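Local atomic coordinates of amidohydrolase 3 domain-containing protein (PDB entry 3IGH), a protein that probably hydrolyses carbon-nitrogen bonds other than peptide bonds, as a metal-dependent member of the amidohydrolase family. Residues L263-S268 and V311-I316; G335-A340 and V356-Q361; A5-T10 and G35-A40; K55-M60 and Y467-R472. All coordinates share one frame; numbering follows the deposited sequence. Where two conformers were deposited one is given.

How the contacts relate
Contacts 1 and 2 are neighbours in the TIM barrel, with centres about 9 Å apart. Strands 310-315 and 336-337 lie next to each other, and the backbones of Ile313 and Glu338 meet there. His314 of contact 1 and His339 of contact 2 hold the same sulfate ion, which probably marks the active site. Contacts 3 and 4 lie in the small beta region, with centres about 13 Å apart. They join where Thr10 O meets Val59 N at 2.8 Å. The centres of contacts 1 and 4 are about 37 Å apart. The loop closed by contact 4 contains contacts 1 and 2 in sequence. Strand 58-68 runs from the small region into the barrel.

Contact 1 of 4, residues L263-S268 and V311-I316; sequences LFTDGS and VAIHAI. With SO4 (sulfate ion), chain B.
His314 fills the tight part of this contact, where Asp266 and Gly267 meet its ring. His314 CG lies anti to the backbone N (chi1 166°), against Phe264 CD1. His314 NE2 donates to Gly267 O at 3.0 Å. This oxygen lies near the ring plane, with the donor above the carbonyl plane. His314 ND1 donates almost straight to sulfate O4 at 2.8 Å. These two bonds fix the rotation of the ring. An alanine here would probably leave Gly267 O and the sulfate without these donors and open a gap beside Phe264.

The side chains of Asp266 and His314 cross at about a right angle, carboxylate and ring planes 74° apart. Asp266 OD1 uses its syn lone pair for Ile316 N, at 3.0 Å, and OD2 is bonded to Gly317 N and Leu275 N. His314 O accepts twice from Thr265, from N and from OG1 at 2.6 Å. Strands 256-264 and 310-315 are parallel neighbours in the TIM barrel. The contact sits at their C-terminal ends, where amidohydrolases keep their active site. Lys262, His67 and His339 complete the grip on the sulfate. Thr265 CG2, also buried, packs on Ile313 CG2 at 3.6 Å.

The partly exposed residues pack more loosely. The Phe264 ring meets that of His314 obliquely, with planes 43° apart. Phe264 CE1 faces sulfate O3 at 3.3 Å. Ser268 touches Ile316 CD1 lightly, its CA at 3.9 Å.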
loop_
_atom_site.group_PDB
_atom_site.type_symbol
_atom_site.label_atom_id
_atom_site.label_comp_id
_atom_site.label_asym_id
_atom_site.label_seq_id
_atom_site.Cartn_x
_atom_site.Cartn_y
_atom_site.Cartn_z
ATOM N N LEU A 263 -6.864 20.010 -2.498
ATOM C CA LEU A 263 -7.977 20.962 -2.385
ATOM C C LEU A 263 -7.674 22.284 -3.096
ATOM O O LEU A 263 -6.512 22.615 -3.346
ATOM C CB LEU A 263 -8.260 21.275 -0.906
ATOM C CG LEU A 263 -8.517 20.064 0.001
ATOM C CD1 LEU A 263 -8.592 20.498 1.445
ATOM C CD2 LEU A 263 -9.779 19.379 -0.438
ATOM N N PHE A 264 -8.729 23.055 -3.352
ATOM C CA PHE A 264 -8.641 24.339 -4.061
ATOM C C PHE A 264 -9.320 25.431 -3.248
ATOM O O PHE A 264 -10.405 25.223 -2.713
ATOM C CB PHE A 264 -9.357 24.241 -5.412
ATOM C CG PHE A 264 -8.711 23.293 -6.375
ATOM C CD1 PHE A 264 -7.771 23.756 -7.298
ATOM C CD2 PHE A 264 -9.040 21.938 -6.369
ATOM C CE1 PHE A 264 -7.166 22.881 -8.198
ATOM C CE2 PHE A 264 -8.432 21.051 -7.260
ATOM C CZ PHE A 264 -7.497 21.526 -8.179
ATOM N N THR A 265 -8.677 26.584 -3.142
ATOM C CA THR A 265 -9.347 27.778 -2.632
ATOM C C THR A 265 -9.839 28.665 -3.774
ATOM O O THR A 265 -10.948 29.180 -3.703
ATOM C CB THR A 265 -8.454 28.627 -1.719
ATOM O OG1 THR A 265 -7.217 28.914 -2.384
ATOM C CG2 THR A 265 -8.181 27.903 -0.412
ATOM N N ASP A 266 -9.014 28.849 -4.812
ATOM C CA ASP A 266 -9.338 29.796 -5.888
ATOM C C ASP A 266 -8.986 29.314 -7.298
ATOM O O ASP A 266 -8.620 28.155 -7.497
ATOM C CB ASP A 266 -8.734 31.187 -5.603
ATOM C CG ASP A 266 -7.210 31.224 -5.699
ATOM O OD1 ASP A 266 -6.545 30.168 -5.697
ATOM O OD2 ASP A 266 -6.657 32.345 -5.725
ATOM N N GLY A 267 -9.126 30.202 -8.279
ATOM C CA GLY A 267 -8.780 29.863 -9.656
ATOM C C GLY A 267 -7.402 30.389 -9.995
ATOM O O GLY A 267 -6.466 30.283 -9.192
ATOM N N SER A 268 -7.288 31.011 -11.164
ATOM C CA SER A 268 -5.989 31.457 -11.667
ATOM C C SER A 268 -5.985 32.943 -12.019
ATOM O O SER A 268 -7.036 33.534 -12.259
ATOM C CB SER A 268 -5.601 30.625 -12.895
ATOM O OG SER A 268 -6.536 30.811 -13.952
ATOM N N VAL A 311 -2.314 17.134 3.184
ATOM C CA VAL A 311 -3.334 17.999 2.612
ATOM C C VAL A 311 -2.630 19.124 1.841
ATOM O O VAL A 311 -1.851 19.899 2.416
ATOM C CB VAL A 311 -4.247 18.590 3.724
ATOM C CG1 VAL A 311 -5.328 19.484 3.108
ATOM C CG2 VAL A 311 -4.869 17.455 4.575
ATOM N N ALA A 312 -2.904 19.191 0.543
ATOM C CA ALA A 312 -2.358 20.230 -0.322
ATOM C C ALA A 312 -3.474 21.141 -0.770
ATOM O O ALA A 312 -4.503 20.681 -1.259
ATOM C CB ALA A 312 -1.650 19.621 -1.548
ATOM N N ILE A 313 -3.266 22.442 -0.593
ATOM C CA ILE A 313 -4.264 23.424 -0.983
ATOM C C ILE A 313 -3.708 24.392 -2.036
ATOM O O ILE A 313 -2.732 25.098 -1.791
ATOM C CB ILE A 313 -4.795 24.230 0.236
ATOM C CG1 ILE A 313 -5.277 23.276 1.353
ATOM C CG2 ILE A 313 -5.926 25.145 -0.214
ATOM C CD1 ILE A 313 -5.926 23.972 2.570
ATOM N N HIS A 314 -4.351 24.411 -3.194
ATOM C CA HIS A 314 -4.105 25.411 -4.240
ATOM C C HIS A 314 -4.529 26.786 -3.721
ATOM O O HIS A 314 -5.685 26.976 -3.326
ATOM C CB HIS A 314 -4.931 25.000 -5.467
ATOM C CG HIS A 314 -5.083 26.054 -6.529
ATOM N ND1 HIS A 314 -4.678 25.848 -7.831
ATOM C CD2 HIS A 314 -5.667 27.279 -6.509
ATOM C CE1 HIS A 314 -4.973 26.911 -8.557
ATOM N NE2 HIS A 314 -5.563 27.800 -7.777
ATOM N N ALA A 315 -3.597 27.735 -3.733
ATOM C CA ALA A 315 -3.901 29.147 -3.449
ATOM C C ALA A 315 -3.023 30.046 -4.315
ATOM O O ALA A 315 -1.821 30.124 -4.108
ATOM C CB ALA A 315 -3.688 29.465 -1.972
ATOM N N ILE A 316 -3.635 30.718 -5.284
ATOM C CA ILE A 316 -2.896 31.608 -6.182
ATOM C C ILE A 316 -2.997 33.061 -5.682
ATOM O O ILE A 316 -1.981 33.713 -5.448
ATOM C CB ILE A 316 -3.351 31.396 -7.660
ATOM C CG1 ILE A 316 -2.841 30.033 -8.141
ATOM C CG2 ILE A 316 -2.804 32.490 -8.587
ATOM C CD1 ILE A 316 -3.145 29.689 -9.595
HETATM S S SO4 B . -3.483 23.186 -9.999
HETATM O O1 SO4 B . -3.174 21.787 -10.213
HETATM O O2 SO4 B . -2.589 23.997 -10.812
HETATM O O3 SO4 B . -4.849 23.445 -10.431
HETATM O O4 SO4 B . -3.286 23.515 -8.583
#

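Contact 2 of 4, residues G335-A340 and V356-Q361; sequences GRIEHA and VRLSVQ. With SO4 (sulfate ion), chain B.
His339 and Gln361 meet beside the sulfate ion. Gln361 OE1 lies over one face of the His339 ring, towards its rim, 3.2 Å from ND1. No direct hydrogen bond forms, and a water joins the two atoms instead. His339 NE2 donates to sulfate O2 at 2.9 Å.

Behind this histidine, Arg336 grips Glu338 side-on. Arg336 bends at chi3 (-70°), which turns NE to the carboxylate. Arg336 NE makes a salt bridge to Glu338 OE2 at 2.8 Å, and Arg336 NH2 donates to Glu338 OE1 and to Ser66 O. Both groups rest against Ser359 CB, which is 3.4 Å from Arg336 NH2. Glu338 OE1 is also bonded to His67 ND1, and His67 NE2 binds the sulfate. An alanine in place of Arg336 would probably leave Glu338 without its charge partner and freer to turn from His67.

Farther out, Ser359 OG is bonded to Ser66 and Ser398, and Gln361 NE2 to Ser398 OG. Arg357 lays one guanidinium face against Arg336 CB. Its NH2 forms a salt bridge with Asp310 and its NH1 a hydrogen bond to Val450 O. Four backbone hydrogen bonds join the parallel strands of a beta-alpha-beta unit of the TIM barrel, in which helix 345-354 connects the two.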
loop_
_atom_site.group_PDB
_atom_site.type_symbol
_atom_site.label_atom_id
_atom_site.label_comp_id
_atom_site.label_asym_id
_atom_site.label_seq_id
_atom_site.Cartn_x
_atom_site.Cartn_y
_atom_site.Cartn_z
ATOM N N GLY A 335 0.227 21.954 6.687
ATOM C CA GLY A 335 0.034 21.372 5.367
ATOM C C GLY A 335 0.914 21.986 4.296
ATOM O O GLY A 335 1.894 22.678 4.588
ATOM N N ARG A 336 0.575 21.715 3.043
ATOM C CA ARG A 336 1.304 22.308 1.941
ATOM C C ARG A 336 0.401 23.215 1.114
ATOM O O ARG A 336 -0.805 22.974 1.002
ATOM C CB ARG A 336 2.042 21.248 1.088
ATOM C CG ARG A 336 1.217 20.072 0.638
ATOM C CD ARG A 336 2.032 19.085 -0.220
ATOM N NE ARG A 336 2.369 19.624 -1.538
ATOM C CZ ARG A 336 3.061 18.967 -2.468
ATOM N NH1 ARG A 336 3.492 17.729 -2.248
ATOM N NH2 ARG A 336 3.316 19.556 -3.627
ATOM N N ILE A 337 0.993 24.286 0.595
ATOM C CA ILE A 337 0.275 25.200 -0.277
ATOM C C ILE A 337 0.885 25.121 -1.673
ATOM O O ILE A 337 2.100 25.111 -1.826
ATOM C CB ILE A 337 0.255 26.638 0.293
ATOM C CG1 ILE A 337 -0.744 26.715 1.449
ATOM C CG2 ILE A 337 -0.131 27.672 -0.775
ATOM C CD1 ILE A 337 -0.365 27.713 2.515
ATOM N N GLU A 338 0.012 25.022 -2.674
ATOM C CA GLU A 338 0.411 24.945 -4.066
ATOM C C GLU A 338 0.298 26.325 -4.703
ATOM O O GLU A 338 -0.702 27.026 -4.492
ATOM C CB GLU A 338 -0.471 23.948 -4.818
ATOM C CG GLU A 338 -0.642 22.603 -4.106
ATOM C CD GLU A 338 0.689 21.962 -3.733
ATOM O OE1 GLU A 338 1.481 21.644 -4.643
ATOM O OE2 GLU A 338 0.943 21.783 -2.526
ATOM N N HIS A 339 1.338 26.677 -5.471
ATOM C CA HIS A 339 1.505 27.940 -6.203
ATOM C C HIS A 339 2.053 29.077 -5.346
ATOM O O HIS A 339 3.185 29.536 -5.566
ATOM C CB HIS A 339 0.224 28.377 -6.924
ATOM C CG HIS A 339 -0.233 27.428 -7.987
ATOM N ND1 HIS A 339 -0.008 27.652 -9.328
ATOM C CD2 HIS A 339 -0.927 26.268 -7.909
ATOM C CE1 HIS A 339 -0.527 26.659 -10.029
ATOM N NE2 HIS A 339 -1.087 25.804 -9.191
ATOM N N ALA A 340 1.242 29.531 -4.386
ATOM C CA ALA A 340 1.566 30.683 -3.526
ATOM C C ALA A 340 2.042 31.875 -4.366
ATOM O O ALA A 340 3.074 32.491 -4.083
ATOM C CB ALA A 340 2.598 30.297 -2.455
ATOM N N VAL A 356 4.112 25.873 7.229
ATOM C CA VAL A 356 3.575 25.239 6.023
ATOM C C VAL A 356 4.692 24.950 5.014
ATOM O O VAL A 356 5.758 25.585 5.048
ATOM C CB VAL A 356 2.420 26.049 5.362
ATOM C CG1 VAL A 356 1.228 26.179 6.314
ATOM C CG2 VAL A 356 2.894 27.419 4.897
ATOM N N ARG A 357 4.449 23.956 4.164
ATOM C CA ARG A 357 5.331 23.616 3.050
ATOM C C ARG A 357 4.806 24.291 1.787
ATOM O O ARG A 357 3.607 24.457 1.636
ATOM C CB ARG A 357 5.373 22.094 2.865
ATOM C CG ARG A 357 6.224 21.397 3.910
ATOM C CD ARG A 357 5.822 19.941 4.098
ATOM N NE ARG A 357 4.539 19.764 4.776
ATOM C CZ ARG A 357 3.519 19.058 4.283
ATOM N NH1 ARG A 357 3.628 18.471 3.103
ATOM N NH2 ARG A 357 2.396 18.921 4.977
ATOM N N LEU A 358 5.706 24.703 0.894
ATOM C CA LEU A 358 5.294 25.398 -0.330
ATOM C C LEU A 358 5.828 24.710 -1.584
ATOM O O LEU A 358 7.019 24.436 -1.691
ATOM C CB LEU A 358 5.757 26.865 -0.318
ATOM C CG LEU A 358 5.413 27.790 0.863
ATOM C CD1 LEU A 358 6.125 29.130 0.717
ATOM C CD2 LEU A 358 3.911 28.012 0.988
ATOM N N SER A 359 4.935 24.448 -2.536
ATOM C CA SER A 359 5.337 23.963 -3.849
ATOM C C SER A 359 5.080 25.061 -4.877
ATOM O O SER A 359 3.941 25.471 -5.090
ATOM C CB SER A 359 4.569 22.691 -4.201
ATOM O OG SER A 359 4.858 22.253 -5.505
ATOM N N VAL A 360 6.150 25.544 -5.501
ATOM C CA VAL A 360 6.040 26.662 -6.436
ATOM C C VAL A 360 6.469 26.246 -7.838
ATOM O O VAL A 360 7.155 25.237 -8.011
ATOM C CB VAL A 360 6.871 27.894 -5.975
ATOM C CG1 VAL A 360 6.331 28.458 -4.657
ATOM C CG2 VAL A 360 8.356 27.573 -5.870
ATOM N N GLN A 361 6.070 27.033 -8.832
ATOM C CA GLN A 361 6.317 26.682 -10.229
ATOM C C GLN A 361 7.017 27.833 -10.961
ATOM O O GLN A 361 6.353 28.657 -11.588
ATOM C CB GLN A 361 5.001 26.328 -10.934
ATOM C CG GLN A 361 4.250 25.094 -10.405
ATOM C CD GLN A 361 3.486 25.377 -9.126
ATOM O OE1 GLN A 361 2.917 26.455 -8.959
ATOM N NE2 GLN A 361 3.493 24.418 -8.203
HETATM S S SO4 B . -3.483 23.186 -9.999
HETATM O O1 SO4 B . -3.174 21.787 -10.213
HETATM O O2 SO4 B . -2.589 23.997 -10.812
HETATM O O3 SO4 B . -4.849 23.445 -10.431
HETATM O O4 SO4 B . -3.286 23.515 -8.583
HETATM O O HOH W 1 4.576 29.323 -8.008
HETATM O O HOH W 2 2.470 29.105 -9.970
#

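Contact 3 of 4, residues A5-T10 and G35-A40; sequences ALINGT and GDSEVA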
loop_
_atom_site.group_PDB
_atom_site.type_symbol
_atom_site.label_atom_id
_atom_site.label_comp_id
_atom_site.label_asym_id
_atom_site.label_seq_id
_atom_site.Cartn_x
_atom_site.Cartn_y
_atom_site.Cartn_z
ATOM N N ALA A 5 28.803 -0.242 -6.520
ATOM C CA ALA A 5 29.551 0.973 -6.232
ATOM C C ALA A 5 29.602 1.887 -7.451
ATOM O O ALA A 5 29.754 1.422 -8.581
ATOM C CB ALA A 5 30.957 0.651 -5.743
ATOM N N LEU A 6 29.430 3.183 -7.205
ATOM C CA LEU A 6 29.677 4.217 -8.197
ATOM C C LEU A 6 30.961 4.891 -7.748
ATOM O O LEU A 6 30.992 5.511 -6.686
ATOM C CB LEU A 6 28.541 5.249 -8.231
ATOM C CG LEU A 6 27.093 4.893 -8.578
ATOM C CD1 LEU A 6 26.281 6.178 -8.748
ATOM C CD2 LEU A 6 26.988 4.043 -9.838
ATOM N N ILE A 7 32.021 4.746 -8.544
ATOM C CA ILE A 7 33.361 5.199 -8.156
ATOM C C ILE A 7 34.003 6.060 -9.244
ATOM O O ILE A 7 33.533 6.069 -10.388
ATOM C CB ILE A 7 34.319 4.004 -7.848
ATOM C CG1 ILE A 7 34.533 3.129 -9.092
ATOM C CG2 ILE A 7 33.820 3.179 -6.653
ATOM C CD1 ILE A 7 35.917 2.536 -9.191
ATOM N N ASN A 8 35.083 6.754 -8.875
ATOM C CA ASN A 8 35.912 7.549 -9.801
ATOM C C ASN A 8 35.093 8.611 -10.543
ATOM O O ASN A 8 35.060 8.673 -11.781
ATOM C CB ASN A 8 36.698 6.638 -10.764
ATOM C CG ASN A 8 37.742 7.393 -11.578
ATOM O OD1 ASN A 8 38.499 8.206 -11.044
ATOM N ND2 ASN A 8 37.774 7.131 -12.882
ATOM N N GLY A 9 34.394 9.417 -9.755
ATOM C CA GLY A 9 33.553 10.472 -10.288
ATOM C C GLY A 9 33.296 11.508 -9.229
ATOM O O GLY A 9 33.792 11.398 -8.109
ATOM N N THR A 10 32.522 12.523 -9.587
ATOM C CA THR A 10 32.194 13.582 -8.652
ATOM C C THR A 10 30.708 13.487 -8.348
ATOM O O THR A 10 29.858 13.764 -9.202
ATOM C CB THR A 10 32.564 14.961 -9.219
ATOM O OG1 THR A 10 33.983 15.028 -9.408
ATOM C CG2 THR A 10 32.132 16.074 -8.280
ATOM N N GLY A 35 31.301 8.481 0.302
ATOM C CA GLY A 35 32.624 8.938 0.717
ATOM C C GLY A 35 33.706 8.699 -0.315
ATOM O O GLY A 35 33.504 8.947 -1.513
ATOM N N ASP A 36 34.854 8.213 0.160
ATOM C CA ASP A 36 36.016 7.975 -0.691
ATOM C C ASP A 36 35.772 6.844 -1.683
ATOM O O ASP A 36 35.219 5.805 -1.323
ATOM C CB ASP A 36 37.256 7.686 0.163
ATOM C CG ASP A 36 37.787 8.926 0.870
ATOM O OD1 ASP A 36 37.503 10.058 0.418
ATOM O OD2 ASP A 36 38.504 8.766 1.881
ATOM N N SER A 37 36.195 7.070 -2.924
ATOM C CA SER A 37 36.050 6.133 -4.034
ATOM C C SER A 37 36.703 4.764 -3.790
ATOM O O SER A 37 36.139 3.730 -4.165
ATOM C CB SER A 37 36.614 6.779 -5.304
ATOM O OG SER A 37 36.521 5.916 -6.418
ATOM N N GLU A 38 37.878 4.763 -3.160
ATOM C CA GLU A 38 38.605 3.520 -2.870
ATOM C C GLU A 38 37.918 2.672 -1.799
ATOM O O GLU A 38 37.899 1.441 -1.897
ATOM C CB GLU A 38 40.064 3.801 -2.478
ATOM C CG GLU A 38 41.002 4.037 -3.665
ATOM C CD GLU A 38 41.112 2.825 -4.585
ATOM O OE1 GLU A 38 40.808 2.964 -5.789
ATOM O OE2 GLU A 38 41.492 1.734 -4.105
ATOM N N VAL A 39 37.363 3.339 -0.787
ATOM C CA VAL A 39 36.599 2.676 0.276
ATOM C C VAL A 39 35.331 2.018 -0.290
ATOM O O VAL A 39 35.024 0.867 0.032
ATOM C CB VAL A 39 36.248 3.663 1.414
ATOM C CG1 VAL A 39 35.480 2.966 2.532
ATOM C CG2 VAL A 39 37.512 4.299 1.966
ATOM N N ALA A 40 34.630 2.747 -1.156
ATOM C CA ALA A 40 33.427 2.252 -1.822
ATOM C C ALA A 40 33.698 0.984 -2.628
ATOM O O ALA A 40 32.952 0.011 -2.519
ATOM C CB ALA A 40 32.817 3.341 -2.719
#
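The backbone of Ile7 and Asn8 passes the first turn of helix 37-47, with Ile7 CA 5.0 Å from Ser37 CA and Ala5 CA 6.0 Å from Ala40 CA. One hydrogen bond ties the two segments. Asn8 N donates to Ser37 OG at 3.0 Å, with an angle of 148° at the hydrogen. Ser37 OG is anti to its own backbone N (chi1 179°), which turns the hydroxyl to the strand. Asn8 has positive phi and psi, so the chain bends away just after this bond. Its ND2 is bonded to Asp53 OD1.

Ser37 OG also lies close to Ile7 CB, at 3.2 Å. The CG2 branch of Ile7 does most of the remaining touching. Ile7 CG2 comes within 3.4 Å of Ser37 O and 4.1 Å of Ala40 CB. Two residues earlier, on the same side of the strand, Ala5 CB rests 3.8 Å from Ala40 O. Within the helix, Ala40 N is bonded to Asp36 O.

Leu6 points away from the helix and touches Leu24, Ile26 and Val52. Strand 3-7 lies between strands 23-27 and 50-53 in a four-stranded mixed sheet. Helix 37-47 packs on one face of it, with Ala40 also touching Val25 and Tyr33. Val39, pointing away from strand 3-7, packs on Leu46 of the second subunit.

Contact 4 of 4, residues K55-M60 and Y467-R472; sequences KGKYVM and YIILDR. With SO4 (sulfate ion), chain D; SO4 (sulfate ion), chain T.
Tyr58 and Leu470 form an antiparallel hydrogen-bonded pair. Leu470 N donates to Tyr58 O at 2.6 Å and at 177°, and Tyr58 N returns a bond to Leu470 O at 2.8 Å. Met60 and Ile468 make the next such pair, with a bond in each direction. Val59 and Ile469 between them are a non-hydrogen-bonded pair. Beyond the strand end, Asp471 N donates to O1 of a sulfate ion at 2.7 Å. Arg472 NE and Arg472 NH2 grip the same ion, NH2 meeting O2 at 2.8 Å. Arg472 NH2 is also bonded to His481 O, and NH1 reaches a second sulfate. The sulfates are probably from the crystallisation liquor, and His481 and His483 of the tag help to hold the first, so no natural binding site need be implied.

Tyr58 lays one face of its ring over the backbone of Arg472, with CD2 3.4 Å from Arg472 C. Met60 CG lies between its backbone N and carbonyl carbon (chi1 66°), 3.6 Å from Ile468 CG1. Met60 SD touches Leu470 CD1 at 3.9 Å. On the other face, Val59 CG1 meets Tyr467 CB at 3.7 Å, and Lys57 passes its CD over Ile469 CG2.

Strand 58-68 also pairs with strand 10-14. The two ends of the chain thus meet around it, as in the small beta region, built from both termini, that accompanies the barrel in many amidohydrolases.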
loop_
_atom_site.group_PDB
_atom_site.type_symbol
_atom_site.label_atom_id
_atom_site.label_comp_id
_atom_site.label_asym_id
_atom_site.label_seq_id
_atom_site.Cartn_x
_atom_site.Cartn_y
_atom_site.Cartn_z
ATOM N N LYS A 55 34.159 7.262 -14.665
ATOM C CA LYS A 55 35.121 7.852 -15.614
ATOM C C LYS A 55 35.094 9.384 -15.600
ATOM O O LYS A 55 35.002 10.029 -16.648
ATOM C CB LYS A 55 34.923 7.301 -17.035
ATOM C CG LYS A 55 35.322 5.841 -17.217
ATOM C CD LYS A 55 35.299 5.467 -18.694
ATOM C CE LYS A 55 35.578 3.987 -18.918
ATOM N NZ LYS A 55 34.391 3.138 -18.620
ATOM N N GLY A 56 35.140 9.948 -14.395
ATOM C CA GLY A 56 35.132 11.396 -14.210
ATOM C C GLY A 56 33.785 12.102 -14.311
ATOM O O GLY A 56 33.715 13.316 -14.094
ATOM N N LYS A 57 32.718 11.364 -14.631
ATOM C CA LYS A 57 31.380 11.960 -14.777
ATOM C C LYS A 57 30.795 12.449 -13.450
ATOM O O LYS A 57 31.286 12.098 -12.371
ATOM C CB LYS A 57 30.412 10.995 -15.468
ATOM C CG LYS A 57 30.681 10.803 -16.956
ATOM C CD LYS A 57 29.718 9.792 -17.561
ATOM C CE LYS A 57 30.359 9.016 -18.708
ATOM N NZ LYS A 57 31.303 7.961 -18.222
ATOM N N TYR A 58 29.749 13.264 -13.544
ATOM C CA TYR A 58 29.165 13.919 -12.375
ATOM C C TYR A 58 27.826 13.281 -12.011
ATOM O O TYR A 58 27.085 12.824 -12.886
ATOM C CB TYR A 58 29.013 15.429 -12.605
ATOM C CG TYR A 58 30.337 16.151 -12.761
ATOM C CD1 TYR A 58 30.868 16.903 -11.715
ATOM C CD2 TYR A 58 31.067 16.069 -13.954
ATOM C CE1 TYR A 58 32.099 17.566 -11.854
ATOM C CE2 TYR A 58 32.290 16.723 -14.103
ATOM C CZ TYR A 58 32.798 17.467 -13.049
ATOM O OH TYR A 58 34.009 18.109 -13.197
ATOM N N VAL A 59 27.537 13.228 -10.716
ATOM C CA VAL A 59 26.312 12.591 -10.218
ATOM C C VAL A 59 25.606 13.562 -9.272
ATOM O O VAL A 59 26.245 14.162 -8.408
ATOM C CB VAL A 59 26.611 11.224 -9.509
ATOM C CG1 VAL A 59 25.343 10.605 -8.897
ATOM C CG2 VAL A 59 27.231 10.232 -10.474
ATOM N N MET A 60 24.296 13.735 -9.455
ATOM C CA MET A 60 23.499 14.567 -8.544
ATOM C C MET A 60 22.211 13.817 -8.173
ATOM O O MET A 60 21.818 12.899 -8.903
ATOM C CB MET A 60 23.201 15.960 -9.155
ATOM C CG MET A 60 22.312 15.988 -10.397
ATOM S SD MET A 60 21.811 17.650 -10.975
ATOM C CE MET A 60 20.350 17.938 -9.968
ATOM N N TYR A 467 19.379 9.053 -8.733
ATOM C CA TYR A 467 20.429 9.945 -9.170
ATOM C C TYR A 467 20.428 10.047 -10.677
ATOM O O TYR A 467 19.849 9.201 -11.374
ATOM C CB TYR A 467 21.800 9.467 -8.641
ATOM C CG TYR A 467 22.195 8.086 -9.129
ATOM C CD1 TYR A 467 22.835 7.913 -10.361
ATOM C CD2 TYR A 467 21.928 6.952 -8.360
ATOM C CE1 TYR A 467 23.186 6.652 -10.821
ATOM C CE2 TYR A 467 22.281 5.679 -8.812
ATOM C CZ TYR A 467 22.911 5.540 -10.041
ATOM O OH TYR A 467 23.266 4.292 -10.502
ATOM N N ILE A 468 21.074 11.092 -11.181
ATOM C CA ILE A 468 21.296 11.233 -12.612
ATOM C C ILE A 468 22.785 11.428 -12.860
ATOM O O ILE A 468 23.493 11.993 -12.021
ATOM C CB ILE A 468 20.431 12.366 -13.256
ATOM C CG1 ILE A 468 20.619 13.711 -12.548
ATOM C CG2 ILE A 468 18.949 11.988 -13.220
ATOM C CD1 ILE A 468 19.695 14.821 -13.077
ATOM N N ILE A 469 23.256 10.921 -13.990
ATOM C CA ILE A 469 24.671 10.998 -14.344
ATOM C C ILE A 469 24.845 12.071 -15.417
ATOM O O ILE A 469 24.162 12.057 -16.444
ATOM C CB ILE A 469 25.226 9.613 -14.808
ATOM C CG1 ILE A 469 25.055 8.575 -13.685
ATOM C CG2 ILE A 469 26.704 9.717 -15.214
ATOM C CD1 ILE A 469 25.608 7.182 -13.995
ATOM N N LEU A 470 25.745 13.014 -15.159
ATOM C CA LEU A 470 25.976 14.122 -16.082
ATOM C C LEU A 470 27.422 14.147 -16.593
ATOM O O LEU A 470 28.334 13.655 -15.919
ATOM C CB LEU A 470 25.603 15.455 -15.417
ATOM C CG LEU A 470 24.201 15.567 -14.792
ATOM C CD1 LEU A 470 24.062 16.860 -14.030
ATOM C CD2 LEU A 470 23.087 15.435 -15.835
ATOM N N ASP A 471 27.619 14.703 -17.788
ATOM C CA ASP A 471 28.965 14.850 -18.359
ATOM C C ASP A 471 29.742 15.978 -17.688
ATOM O O ASP A 471 30.969 15.951 -17.632
ATOM C CB ASP A 471 28.899 15.106 -19.865
ATOM C CG ASP A 471 28.599 13.851 -20.665
ATOM O OD1 ASP A 471 28.829 12.733 -20.149
ATOM O OD2 ASP A 471 28.142 13.988 -21.822
ATOM N N ARG A 472 29.011 16.968 -17.183
ATOM C CA ARG A 472 29.606 18.167 -16.608
ATOM C C ARG A 472 29.015 18.519 -15.245
ATOM O O ARG A 472 27.939 18.037 -14.879
ATOM C CB ARG A 472 29.417 19.345 -17.555
ATOM C CG ARG A 472 30.164 19.245 -18.881
ATOM C CD ARG A 472 29.571 20.196 -19.904
ATOM N NE ARG A 472 28.181 19.869 -20.212
ATOM C CZ ARG A 472 27.415 20.559 -21.053
ATOM N NH1 ARG A 472 27.897 21.629 -21.670
ATOM N NH2 ARG A 472 26.161 20.184 -21.272
HETATM S S SO4 D . 25.341 17.172 -19.373
HETATM O O1 SO4 D . 25.602 15.738 -19.305
HETATM O O2 SO4 D . 25.169 17.576 -20.766
HETATM O O3 SO4 D . 24.108 17.466 -18.656
HETATM O O4 SO4 D . 26.440 17.908 -18.750
HETATM S S SO4 T . 27.343 23.051 -24.949
HETATM O O1 SO4 T . 28.044 21.799 -24.672
HETATM O O2 SO4 T . 25.993 22.756 -25.425
HETATM O O3 SO4 T . 27.272 23.853 -23.731
HETATM O O4 SO4 T . 28.064 23.799 -25.976
#